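Local structure of beta-lactamase-like protein (Koribacter versatilis, 6B9V) at residues L7-S12 and D254-E259; V156-G161 and S180-A185; S172-T177 and E188-L193; L193-L198 and H226-H231. The protein is a manganese-binding diphosphatase of the PhnP family that cleaves reactive FAD photoproducts, probably hydrolysing the diphosphate bond at its two-metal centre. All coordinates share one frame; numbering follows the deposited sequence.

Contact 1: residues L7-S12 and D254-E259; sequences LTVLGS and DGLKLE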
loop_
_atom_site.group_PDB
_atom_site.type_symbol
_atom_site.label_atom_id
_atom_site.label_comp_id
_atom_site.label_asym_id
_atom_site.label_seq_id
_atom_site.Cartn_x
_atom_site.Cartn_y
_atom_site.Cartn_z
ATOM N N LEU A 7 15.465 1.588 17.536
ATOM C CA LEU A 7 14.240 2.036 16.885
ATOM C C LEU A 7 14.554 2.475 15.445
ATOM O O LEU A 7 15.480 3.253 15.219
ATOM C CB LEU A 7 13.593 3.188 17.685
ATOM C CG LEU A 7 12.235 3.680 17.146
ATOM C CD1 LEU A 7 11.396 4.216 18.296
ATOM C CD2 LEU A 7 12.413 4.757 16.081
ATOM N N THR A 8 13.777 1.989 14.483
ATOM C CA THR A 8 13.926 2.402 13.086
ATOM C C THR A 8 12.643 3.030 12.586
ATOM O O THR A 8 11.555 2.465 12.757
ATOM C CB THR A 8 14.285 1.205 12.165
ATOM O OG1 THR A 8 15.518 0.639 12.596
ATOM C CG2 THR A 8 14.417 1.648 10.712
ATOM N N VAL A 9 12.770 4.203 11.977
ATOM C CA VAL A 9 11.637 4.872 11.362
ATOM C C VAL A 9 11.354 4.264 9.988
ATOM O O VAL A 9 12.167 4.379 9.070
ATOM C CB VAL A 9 11.896 6.380 11.228
ATOM C CG1 VAL A 9 10.716 7.075 10.565
ATOM C CG2 VAL A 9 12.191 6.992 12.630
ATOM N N LEU A 10 10.210 3.604 9.863
ATOM C CA LEU A 10 9.787 3.021 8.583
ATOM C C LEU A 10 9.092 4.065 7.709
ATOM O O LEU A 10 9.207 4.035 6.481
ATOM C CB LEU A 10 8.857 1.826 8.824
ATOM C CG LEU A 10 9.451 0.729 9.717
ATOM C CD1 LEU A 10 8.432 -0.400 9.951
ATOM C CD2 LEU A 10 10.765 0.144 9.135
ATOM N N GLY A 11 8.373 4.994 8.342
ATOM C CA GLY A 11 7.777 6.101 7.613
ATOM C C GLY A 11 7.580 7.282 8.558
ATOM O O GLY A 11 7.241 7.087 9.708
ATOM N N SER A 12 7.833 8.490 8.066
ATOM C CA SER A 12 7.746 9.698 8.884
ATOM C C SER A 12 6.652 10.641 8.380
ATOM O O SER A 12 6.515 11.763 8.863
ATOM C CB SER A 12 9.104 10.416 8.897
ATOM O OG SER A 12 9.479 10.827 7.583
ATOM N N ASP A 254 12.587 9.103 7.042
ATOM C CA ASP A 254 12.492 7.673 6.730
ATOM C C ASP A 254 13.876 7.035 6.792
ATOM O O ASP A 254 14.802 7.506 6.127
ATOM C CB ASP A 254 11.890 7.447 5.332
ATOM C CG ASP A 254 10.394 7.741 5.264
ATOM O OD1 ASP A 254 9.848 8.475 6.125
ATOM O OD2 ASP A 254 9.752 7.255 4.308
ATOM N N GLY A 255 14.021 5.951 7.551
ATOM C CA GLY A 255 15.295 5.257 7.621
ATOM C C GLY A 255 16.128 5.617 8.843
ATOM O O GLY A 255 17.131 4.969 9.134
ATOM N N LEU A 256 15.709 6.645 9.571
ATOM C CA LEU A 256 16.399 7.029 10.803
ATOM C C LEU A 256 16.482 5.872 11.798
ATOM O O LEU A 256 15.470 5.252 12.120
ATOM C CB LEU A 256 15.682 8.208 11.459
ATOM C CG LEU A 256 16.207 8.699 12.814
ATOM C CD1 LEU A 256 17.646 9.160 12.705
ATOM C CD2 LEU A 256 15.299 9.839 13.300
ATOM N N LYS A 257 17.684 5.582 12.284
ATOM C CA LYS A 257 17.861 4.550 13.295
ATOM C C LYS A 257 18.417 5.168 14.575
ATOM O O LYS A 257 19.339 5.970 14.527
ATOM C CB LYS A 257 18.792 3.432 12.785
ATOM C CG LYS A 257 18.154 2.578 11.704
ATOM C CD LYS A 257 19.054 1.412 11.297
ATOM C CE LYS A 257 18.335 0.472 10.350
ATOM N NZ LYS A 257 17.316 -0.396 11.031
ATOM N N LEU A 258 17.856 4.773 15.711
ATOM C CA LEU A 258 18.199 5.352 17.000
ATOM C C LEU A 258 18.418 4.274 18.038
ATOM O O LEU A 258 17.623 3.344 18.136
ATOM C CB LEU A 258 17.087 6.279 17.468
ATOM C CG LEU A 258 16.769 7.478 16.576
ATOM C CD1 LEU A 258 15.425 8.100 16.994
ATOM C CD2 LEU A 258 17.906 8.490 16.655
ATOM N N GLU A 259 19.477 4.410 18.827
ATOM C CA GLU A 259 19.787 3.427 19.856
ATOM C C GLU A 259 19.240 3.906 21.186
ATOM O O GLU A 259 19.275 5.096 21.477
ATOM C CB GLU A 259 21.299 3.188 19.950
ATOM C CG GLU A 259 21.667 1.974 20.789
ATOM C CD GLU A 259 23.164 1.746 20.873
ATOM O OE1 GLU A 259 23.876 2.085 19.902
ATOM O OE2 GLU A 259 23.625 1.217 21.907
#
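Thr8 and Lys257 stand side by side on one face of an antiparallel strand pair, and their polar ends meet. Along the lysine, Lys257 CB lies 4.1 Å from Leu7 O; Lys257 CG passes 3.4 Å from Thr8 OG1 and is also near Thr8 CG2; CD and CE continue beside the same hydroxyl. The chain then bends at its last torsion (chi4 -75°), which brings Lys257 NZ back to donate to Thr8 OG1 at 2.6 Å. Thr8 and Lys257 form a non-hydrogen-bonded pair, whereas Leu7 and Leu258 form a hydrogen-bonded one, with N-H to O bonds in both directions. Next along, Val9 uses both backbone polar atoms, meeting residues just before strand 257-263: its N donates to Leu256 O at a nearly straight 170°, and its O accepts from Gly255 N. Val9 CG2 packs 3.9 Å from Leu256 CB.

At the far end Asp254 OD1 accepts from two donors of one residue, Ser12 N and Ser12 OG, each at 2.8 Å. The backbone N-H comes from the syn side, 32° out of the carboxylate plane. Asp254 OD2 meets Arg65 in a salt bridge. Strand 257-263 is an outermost strand of its sheet within the chain, beside strand 2-9; Thr8 faces helix 59-66, while Leu7 and Leu258 pack on Phe197 of strand 195-199, in the second sheet of the metallo-beta-lactamase fold.

Contact 2: residues V156-G161 and S180-A185; sequences VPVIHG and SSIPDA. With MN (manganese (II) ion), chain D.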
loop_
_atom_site.group_PDB
_atom_site.type_symbol
_atom_site.label_atom_id
_atom_site.label_comp_id
_atom_site.label_asym_id
_atom_site.label_seq_id
_atom_site.Cartn_x
_atom_site.Cartn_y
_atom_site.Cartn_z
ATOM N N VAL A 156 0.006 4.763 26.404
ATOM C CA VAL A 156 -0.083 6.141 26.847
ATOM C C VAL A 156 -1.264 6.791 26.151
ATOM O O VAL A 156 -1.209 7.032 24.949
ATOM C CB VAL A 156 1.201 6.927 26.522
ATOM C CG1 VAL A 156 1.072 8.395 26.992
ATOM C CG2 VAL A 156 2.407 6.252 27.165
ATOM N N PRO A 157 -2.348 7.039 26.889
ATOM C CA PRO A 157 -3.518 7.630 26.230
ATOM C C PRO A 157 -3.214 9.007 25.663
ATOM O O PRO A 157 -2.639 9.835 26.368
ATOM C CB PRO A 157 -4.552 7.716 27.354
ATOM C CG PRO A 157 -4.093 6.670 28.390
ATOM C CD PRO A 157 -2.600 6.689 28.301
ATOM N N VAL A 158 -3.569 9.230 24.400
ATOM C CA VAL A 158 -3.547 10.574 23.834
ATOM C C VAL A 158 -4.889 10.841 23.135
ATOM O O VAL A 158 -5.648 9.906 22.857
ATOM C CB VAL A 158 -2.361 10.785 22.851
ATOM C CG1 VAL A 158 -1.017 10.600 23.583
ATOM C CG2 VAL A 158 -2.428 9.841 21.638
ATOM N N ILE A 159 -5.177 12.114 22.873
ATOM C CA ILE A 159 -6.451 12.503 22.277
ATOM C C ILE A 159 -6.252 12.931 20.818
ATOM O O ILE A 159 -5.489 13.843 20.527
ATOM C CB ILE A 159 -7.108 13.632 23.079
ATOM C CG1 ILE A 159 -7.342 13.172 24.519
ATOM C CG2 ILE A 159 -8.430 14.058 22.429
ATOM C CD1 ILE A 159 -8.244 11.946 24.621
ATOM N N HIS A 160 -6.949 12.233 19.921
ATOM C CA HIS A 160 -6.846 12.369 18.470
ATOM C C HIS A 160 -8.166 13.011 18.063
ATOM O O HIS A 160 -9.140 12.316 17.754
ATOM C CB HIS A 160 -6.627 10.980 17.830
ATOM C CG HIS A 160 -6.323 10.984 16.354
ATOM N ND1 HIS A 160 -5.887 12.095 15.674
ATOM C CD2 HIS A 160 -6.339 9.965 15.453
ATOM C CE1 HIS A 160 -5.667 11.773 14.401
ATOM N NE2 HIS A 160 -5.938 10.496 14.243
ATOM N N GLY A 161 -8.207 14.340 18.167
ATOM C CA GLY A 161 -9.428 15.115 17.982
ATOM C C GLY A 161 -10.317 15.071 19.213
ATOM O O GLY A 161 -10.166 15.863 20.137
ATOM N N SER A 180 -3.972 15.481 18.972
ATOM C CA SER A 180 -4.172 16.922 19.058
ATOM C C SER A 180 -3.879 17.385 20.480
ATOM O O SER A 180 -3.569 18.549 20.702
ATOM C CB SER A 180 -5.590 17.306 18.629
ATOM O OG SER A 180 -6.584 16.518 19.267
ATOM N N SER A 181 -3.972 16.482 21.449
ATOM C CA SER A 181 -3.592 16.846 22.822
ATOM C C SER A 181 -3.208 15.621 23.649
ATOM O O SER A 181 -3.539 14.475 23.301
ATOM C CB SER A 181 -4.713 17.626 23.523
ATOM O OG SER A 181 -5.870 16.830 23.736
ATOM N N ILE A 182 -2.476 15.879 24.727
ATOM C CA ILE A 182 -2.014 14.839 25.625
ATOM C C ILE A 182 -2.471 15.171 27.034
ATOM O O ILE A 182 -2.102 16.221 27.586
ATOM C CB ILE A 182 -0.482 14.694 25.587
ATOM C CG1 ILE A 182 0.007 14.450 24.154
ATOM C CG2 ILE A 182 -0.033 13.555 26.498
ATOM C CD1 ILE A 182 1.522 14.509 24.006
ATOM N N PRO A 183 -3.295 14.290 27.620
ATOM C CA PRO A 183 -3.831 14.497 28.972
ATOM C C PRO A 183 -2.716 14.687 30.008
ATOM O O PRO A 183 -1.601 14.195 29.806
ATOM C CB PRO A 183 -4.611 13.209 29.246
ATOM C CG PRO A 183 -4.921 12.644 27.876
ATOM C CD PRO A 183 -3.748 13.019 27.025
ATOM N N ASP A 184 -3.010 15.391 31.095
ATOM C CA ASP A 184 -2.002 15.637 32.137
ATOM C C ASP A 184 -1.376 14.339 32.649
ATOM O O ASP A 184 -0.136 14.209 32.774
ATOM C CB ASP A 184 -2.619 16.408 33.316
ATOM C CG ASP A 184 -3.031 17.821 32.939
ATOM O OD1 ASP A 184 -2.586 18.319 31.881
ATOM O OD2 ASP A 184 -3.794 18.440 33.710
ATOM N N ALA A 185 -2.242 13.372 32.936
ATOM C CA ALA A 185 -1.799 12.102 33.480
ATOM C C ALA A 185 -0.844 11.421 32.505
ATOM O O ALA A 185 0.094 10.746 32.926
ATOM C CB ALA A 185 -3.002 11.197 33.811
HETATM MN MN MN D . -5.287 8.990 12.712
HETATM O O HOH W 1 -7.476 17.536 21.618
#
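Ile159 and the Ser180-Ser181 pair are joined through a classic beta bulge, in which two consecutive residues face a single one. Ile159 O accepts from both Ser180 N, at 2.7 Å, and Ser181 N, at 3.2 Å; both donors lie in the carbonyl plane. In return Ile159 N donates to Ser181 O with an N-H to O angle of 165°, completing a single antiparallel bridge.

The Ser180 hydroxyl extends the contact to Gly161. Its OG, set between the backbone N and the carbonyl carbon (chi1 49°), accepts from Gly161 N at 2.9 Å. A water joins this hydroxyl to Ser181 OG, at 2.7 Å from Ser180 OG, so the two serines are also connected outside the backbone. Ser181 OG itself sits 3.5 Å from Ile159 CB. Apolar packing takes over farther along: Val158 CG1 lies 4.0 Å from Ile182 CG1, the two side chains pointing the same way, and Pro183 CG lies 4.2 Å from Ile159 CG1.

The CB of His160, between the bridged Ile159 and Gly161, leaves the backbone away from 180-185, and His160 NE2 binds a manganese ion at 2.2 Å. Its ND1 donates to Thr208 O, a second-shell bond that helps orient the ring, and His78, His80 and Asp178 bind the same metal. The bulge comes two residues after Asp178 and so ties the chain next to that ligand to the strand end that carries His160. Strand 163-170 flanks strand 151-160, Leu176 of strand 173-176 touches both Val158 and Ile182, and helix 184-187 begins directly after Pro183 at its N-cap.

Contact 3: residues S172-T177 and E188-L193; sequences SAAYLT and EMLRGL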
loop_
_atom_site.group_PDB
_atom_site.type_symbol
_atom_site.label_atom_id
_atom_site.label_comp_id
_atom_site.label_asym_id
_atom_site.label_seq_id
_atom_site.Cartn_x
_atom_site.Cartn_y
_atom_site.Cartn_z
ATOM N N SER A 172 13.542 3.639 27.632
ATOM C CA SER A 172 13.824 5.074 27.567
ATOM C C SER A 172 13.297 5.730 26.286
ATOM O O SER A 172 13.686 6.858 25.963
ATOM C CB SER A 172 15.332 5.327 27.691
ATOM O OG SER A 172 16.044 4.632 26.683
ATOM N N ALA A 173 12.408 5.048 25.565
ATOM C CA ALA A 173 11.845 5.647 24.351
ATOM C C ALA A 173 10.313 5.735 24.401
ATOM O O ALA A 173 9.675 4.974 25.115
ATOM C CB ALA A 173 12.290 4.858 23.139
ATOM N N ALA A 174 9.724 6.669 23.659
ATOM C CA ALA A 174 8.269 6.737 23.557
ATOM C C ALA A 174 7.851 7.211 22.168
ATOM O O ALA A 174 8.518 8.027 21.526
ATOM C CB ALA A 174 7.671 7.640 24.645
ATOM N N TYR A 175 6.737 6.672 21.705
ATOM C CA TYR A 175 6.256 6.932 20.363
ATOM C C TYR A 175 4.805 7.373 20.441
ATOM O O TYR A 175 3.925 6.588 20.815
ATOM C CB TYR A 175 6.403 5.681 19.502
ATOM C CG TYR A 175 5.938 5.862 18.078
ATOM C CD1 TYR A 175 6.727 6.527 17.153
ATOM C CD2 TYR A 175 4.704 5.364 17.661
ATOM C CE1 TYR A 175 6.303 6.690 15.819
ATOM C CE2 TYR A 175 4.271 5.530 16.341
ATOM C CZ TYR A 175 5.078 6.189 15.432
ATOM O OH TYR A 175 4.656 6.351 14.115
ATOM N N LEU A 176 4.558 8.631 20.094
ATOM C CA LEU A 176 3.215 9.209 20.159
ATOM C C LEU A 176 2.855 9.889 18.852
ATOM O O LEU A 176 3.380 10.953 18.545
ATOM C CB LEU A 176 3.104 10.250 21.275
ATOM C CG LEU A 176 2.798 9.781 22.696
ATOM C CD1 LEU A 176 3.950 9.017 23.275
ATOM C CD2 LEU A 176 2.478 11.012 23.537
ATOM N N THR A 177 1.939 9.312 18.101
ATOM C CA THR A 177 1.548 9.926 16.832
ATOM C C THR A 177 0.051 10.209 16.839
ATOM O O THR A 177 -0.666 9.704 17.709
ATOM C CB THR A 177 1.927 9.024 15.635
ATOM O OG1 THR A 177 1.623 9.708 14.412
ATOM C CG2 THR A 177 1.175 7.686 15.694
ATOM N N GLU A 188 2.650 13.049 32.516
ATOM C CA GLU A 188 3.439 12.592 33.660
ATOM C C GLU A 188 4.136 11.259 33.415
ATOM O O GLU A 188 5.076 10.919 34.129
ATOM C CB GLU A 188 2.558 12.495 34.904
ATOM C CG GLU A 188 2.233 13.862 35.491
ATOM C CD GLU A 188 3.472 14.745 35.628
ATOM O OE1 GLU A 188 4.477 14.279 36.212
ATOM O OE2 GLU A 188 3.449 15.900 35.145
ATOM N N MET A 189 3.679 10.522 32.404
ATOM C CA MET A 189 4.244 9.215 32.052
ATOM C C MET A 189 5.433 9.344 31.104
ATOM O O MET A 189 6.103 8.357 30.795
ATOM C CB MET A 189 3.180 8.323 31.384
ATOM C CG MET A 189 1.931 8.045 32.232
ATOM S SD MET A 189 0.682 7.164 31.261
ATOM C CE MET A 189 1.444 5.556 31.126
ATOM N N LEU A 190 5.673 10.555 30.614
ATOM C CA LEU A 190 6.579 10.742 29.487
ATOM C C LEU A 190 7.848 11.508 29.845
ATOM O O LEU A 190 8.516 12.039 28.968
ATOM C CB LEU A 190 5.844 11.470 28.359
ATOM C CG LEU A 190 4.737 10.666 27.676
ATOM C CD1 LEU A 190 3.992 11.563 26.687
ATOM C CD2 LEU A 190 5.317 9.449 26.964
ATOM N N ARG A 191 8.188 11.557 31.129
ATOM C CA ARG A 191 9.361 12.310 31.551
ATOM C C ARG A 191 10.610 11.436 31.604
ATOM O O ARG A 191 10.528 10.222 31.784
ATOM C CB ARG A 191 9.123 12.959 32.917
ATOM C CG ARG A 191 7.972 13.937 32.914
ATOM C CD ARG A 191 7.995 14.828 34.147
ATOM N NE ARG A 191 6.808 15.678 34.214
ATOM C CZ ARG A 191 6.656 16.812 33.534
ATOM N NH1 ARG A 191 7.617 17.237 32.723
ATOM N NH2 ARG A 191 5.542 17.520 33.663
ATOM N N GLY A 192 11.764 12.072 31.446
ATOM C CA GLY A 192 13.034 11.386 31.567
ATOM C C GLY A 192 13.324 10.402 30.446
ATOM O O GLY A 192 14.005 9.409 30.670
ATOM N N LEU A 193 12.818 10.679 29.246
ATOM C CA LEU A 193 13.110 9.856 28.061
ATOM C C LEU A 193 14.446 10.215 27.406
ATOM O O LEU A 193 14.877 11.365 27.466
ATOM C CB LEU A 193 11.993 10.011 27.027
ATOM C CG LEU A 193 10.617 9.516 27.467
ATOM C CD1 LEU A 193 9.535 10.057 26.540
ATOM C CD2 LEU A 193 10.613 7.978 27.521
#
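Ser172 and Leu193 bring the two backbones to 4.9 Å between CA atoms, where strand 173-176 starts beside the irregular 188-193 segment; the contact is made by leucine side chains, in part against the strand backbone. Leu193 is the broadest contributor. One of its methyls, CD1, packs 3.6 Å from Ala174 CB, and the other, CD2, lies 3.6 Å from Ser172 O, so the two methyls spread along the start of the strand. Ala174 CB is also met from Leu190, whose CD2 approaches to 3.8 Å.

These contacts belong to the metallo-beta-lactamase fold: 188-193 links the short helix 184-187 to strand 195-199, which runs parallel to strand 173-176 as its neighbour in the sheet, and the linker's leucines pack on the side of strand 173-176 that bears Ala174 and Leu176.

Farther along, Leu176 and Leu190 reach toward each other tip to tip, with Leu176 CD2 3.5 Å from Leu190 CD1, while Leu190 CD2 lies between Ala174 CB and Leu176 CD1. On the solvent side of the linker, Arg191 NH2 forms a salt bridge with Glu188 OE2 at 3.0 Å, the acceptor 11° out of the guanidinium plane. Arg169 NH1 of strand 163-170 donates to the carbonyls of Met189 and Arg191.

Contact 4: residues L193-L198 and H226-H231; sequences LDILFL and HTYFTH. With MN (manganese (II) ion), chain C.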
loop_
_atom_site.group_PDB
_atom_site.type_symbol
_atom_site.label_atom_id
_atom_site.label_comp_id
_atom_site.label_asym_id
_atom_site.label_seq_id
_atom_site.Cartn_x
_atom_site.Cartn_y
_atom_site.Cartn_z
ATOM N N LEU A 193 12.818 10.679 29.246
ATOM C CA LEU A 193 13.110 9.856 28.061
ATOM C C LEU A 193 14.446 10.215 27.406
ATOM O O LEU A 193 14.877 11.365 27.466
ATOM C CB LEU A 193 11.993 10.011 27.027
ATOM C CG LEU A 193 10.617 9.516 27.467
ATOM C CD1 LEU A 193 9.535 10.057 26.540
ATOM C CD2 LEU A 193 10.613 7.978 27.521
ATOM N N ASP A 194 15.090 9.227 26.779
ATOM C CA ASP A 194 16.218 9.474 25.882
ATOM C C ASP A 194 15.707 9.878 24.500
ATOM O O ASP A 194 16.283 10.744 23.832
ATOM C CB ASP A 194 17.105 8.230 25.737
ATOM C CG ASP A 194 17.954 7.967 26.953
ATOM O OD1 ASP A 194 18.270 8.931 27.679
ATOM O OD2 ASP A 194 18.315 6.791 27.172
ATOM N N ILE A 195 14.620 9.232 24.092
ATOM C CA ILE A 195 14.039 9.394 22.762
ATOM C C ILE A 195 12.528 9.581 22.861
ATOM O O ILE A 195 11.831 8.765 23.482
ATOM C CB ILE A 195 14.323 8.177 21.858
ATOM C CG1 ILE A 195 15.821 8.029 21.602
ATOM C CG2 ILE A 195 13.591 8.309 20.526
ATOM C CD1 ILE A 195 16.146 6.808 20.800
ATOM N N LEU A 196 12.020 10.633 22.228
ATOM C CA LEU A 196 10.573 10.861 22.175
ATOM C C LEU A 196 10.106 11.202 20.756
ATOM O O LEU A 196 10.675 12.082 20.106
ATOM C CB LEU A 196 10.183 11.988 23.132
ATOM C CG LEU A 196 8.732 12.478 23.078
ATOM C CD1 LEU A 196 7.768 11.373 23.494
ATOM C CD2 LEU A 196 8.570 13.712 23.969
ATOM N N PHE A 197 9.087 10.500 20.269
ATOM C CA PHE A 197 8.457 10.881 19.003
ATOM C C PHE A 197 7.129 11.574 19.281
ATOM O O PHE A 197 6.343 11.092 20.087
ATOM C CB PHE A 197 8.234 9.665 18.095
ATOM C CG PHE A 197 9.464 9.265 17.306
ATOM C CD1 PHE A 197 10.551 8.697 17.947
ATOM C CD2 PHE A 197 9.518 9.448 15.928
ATOM C CE1 PHE A 197 11.693 8.338 17.235
ATOM C CE2 PHE A 197 10.657 9.097 15.201
ATOM C CZ PHE A 197 11.745 8.540 15.855
ATOM N N LEU A 198 6.903 12.710 18.625
ATOM C CA LEU A 198 5.626 13.419 18.672
ATOM C C LEU A 198 5.113 13.699 17.271
ATOM O O LEU A 198 5.889 13.938 16.359
ATOM C CB LEU A 198 5.748 14.762 19.414
ATOM C CG LEU A 198 6.228 14.724 20.864
ATOM C CD1 LEU A 198 6.395 16.169 21.390
ATOM C CD2 LEU A 198 5.252 13.946 21.733
ATOM N N HIS A 226 16.472 13.625 23.154
ATOM C CA HIS A 226 16.222 13.945 21.751
ATOM C C HIS A 226 14.754 13.739 21.416
ATOM O O HIS A 226 14.178 12.679 21.709
ATOM C CB HIS A 226 17.093 13.087 20.828
ATOM C CG HIS A 226 18.557 13.368 20.970
ATOM N ND1 HIS A 226 19.393 12.585 21.736
ATOM C CD2 HIS A 226 19.324 14.371 20.480
ATOM C CE1 HIS A 226 20.616 13.085 21.700
ATOM N NE2 HIS A 226 20.601 14.169 20.946
ATOM N N THR A 227 14.153 14.749 20.796
ATOM C CA THR A 227 12.757 14.657 20.398
ATOM C C THR A 227 12.691 14.677 18.863
ATOM O O THR A 227 13.360 15.484 18.215
ATOM C CB THR A 227 11.909 15.822 20.983
ATOM O OG1 THR A 227 12.009 15.839 22.418
ATOM C CG2 THR A 227 10.447 15.674 20.584
ATOM N N TYR A 228 11.896 13.780 18.297
ATOM C CA TYR A 228 11.712 13.705 16.854
ATOM C C TYR A 228 10.249 13.889 16.512
ATOM O O TYR A 228 9.378 13.343 17.189
ATOM C CB TYR A 228 12.199 12.350 16.316
ATOM C CG TYR A 228 13.670 12.170 16.528
ATOM C CD1 TYR A 228 14.156 11.589 17.688
ATOM C CD2 TYR A 228 14.575 12.632 15.593
ATOM C CE1 TYR A 228 15.504 11.450 17.895
ATOM C CE2 TYR A 228 15.937 12.491 15.793
ATOM C CZ TYR A 228 16.386 11.892 16.943
ATOM O OH TYR A 228 17.732 11.754 17.162
ATOM N N PHE A 229 9.970 14.634 15.450
ATOM C CA PHE A 229 8.594 14.805 15.016
ATOM C C PHE A 229 8.275 13.867 13.855
ATOM O O PHE A 229 9.132 13.592 12.999
ATOM C CB PHE A 229 8.313 16.246 14.597
ATOM C CG PHE A 229 8.394 17.253 15.728
ATOM C CD1 PHE A 229 8.221 16.866 17.052
ATOM C CD2 PHE A 229 8.641 18.587 15.454
ATOM C CE1 PHE A 229 8.287 17.811 18.092
ATOM C CE2 PHE A 229 8.711 19.539 16.486
ATOM C CZ PHE A 229 8.532 19.147 17.799
ATOM N N THR A 230 7.033 13.412 13.800
ATOM C CA THR A 230 6.639 12.489 12.722
ATOM C C THR A 230 5.216 12.825 12.271
ATOM O O THR A 230 4.624 13.795 12.762
ATOM C CB THR A 230 6.767 11.020 13.192
ATOM O OG1 THR A 230 6.559 10.121 12.090
ATOM C CG2 THR A 230 5.756 10.716 14.313
ATOM N N HIS A 231 4.678 12.042 11.333
ATOM C CA HIS A 231 3.366 12.288 10.704
ATOM C C HIS A 231 3.377 13.616 9.927
ATOM O O HIS A 231 2.379 14.320 9.840
ATOM C CB HIS A 231 2.235 12.279 11.737
ATOM C CG HIS A 231 0.937 11.762 11.194
ATOM N ND1 HIS A 231 0.193 12.456 10.267
ATOM C CD2 HIS A 231 0.265 10.613 11.436
ATOM C CE1 HIS A 231 -0.893 11.760 9.967
ATOM N NE2 HIS A 231 -0.862 10.630 10.647
HETATM MN MN MN C . -2.307 9.026 10.890
#
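Tyr228 sets its CB over the centre of the Phe197 ring, 3.8 Å from the centroid and 13° off the ring normal, a CH-pi contact. The two rings are near parallel, with planes at 27°, but they are slid so far apart that they barely overlap. At the edge of the Phe197 ring, Phe197 CD2 lies 4.2 Å from Thr230 CB.

Beneath this packing the backbones form a parallel ladder of five bonds, alternating in direction. His226 N donates to Asp194 O, and Leu196 N to His226 O. Tyr228 N then donates to Leu196 O at 2.8 Å and 172°, the straightest of the series; Leu198 N goes to Tyr228 O, and Thr230 N to Leu198 O. The carbonyls of Leu196 and Leu198 take a second, weaker approach from the CA-H groups of Thr227 and Phe229. Ile195 and Phe197 turn their polar backbone atoms the other way, to Ser172 and Ala174, and Asp194 OD2 is bonded to Ser172 OG.

On the other face, Leu198 CB packs 4.0 Å from Phe229 CD1, and helix 212-222 lies over Leu196, Leu198 and Phe229, the crossover helix of a beta-alpha-beta unit. The strand ends at Thr230, and His231 NE2 then binds a manganese ion at 2.2 Å, alongside Asp82, His83 and Asp178. The five backbone bonds, with side chains packed against them, are consistent with a well-held strand end from which His231 reaches the metal.

Contacts 3 and 4 share Leu193 and lie on strands 173-176 and 195-199, neighbours in one sheet: Ala174 O lies 2.8 Å from Phe197 N, a probable hydrogen bond. Contact 2 meets contact 3 through Val158 CG1 and Leu176 CD2, 3.5 Å apart. Contact 1, in the other sheet, packs against contact 4 where Val9 CG2 comes 3.6 Å from Phe197 CZ, so these two contacts join the layers of the alpha-beta/beta-alpha sandwich. Contacts 1 and 2 lie on opposite sides of the chain's centre, their centres 23 Å apart. The two-manganese site draws His160 from contact 2 and His231 from contact 4, while Asp178, between segments 172-177 and 180-185, binds both ions.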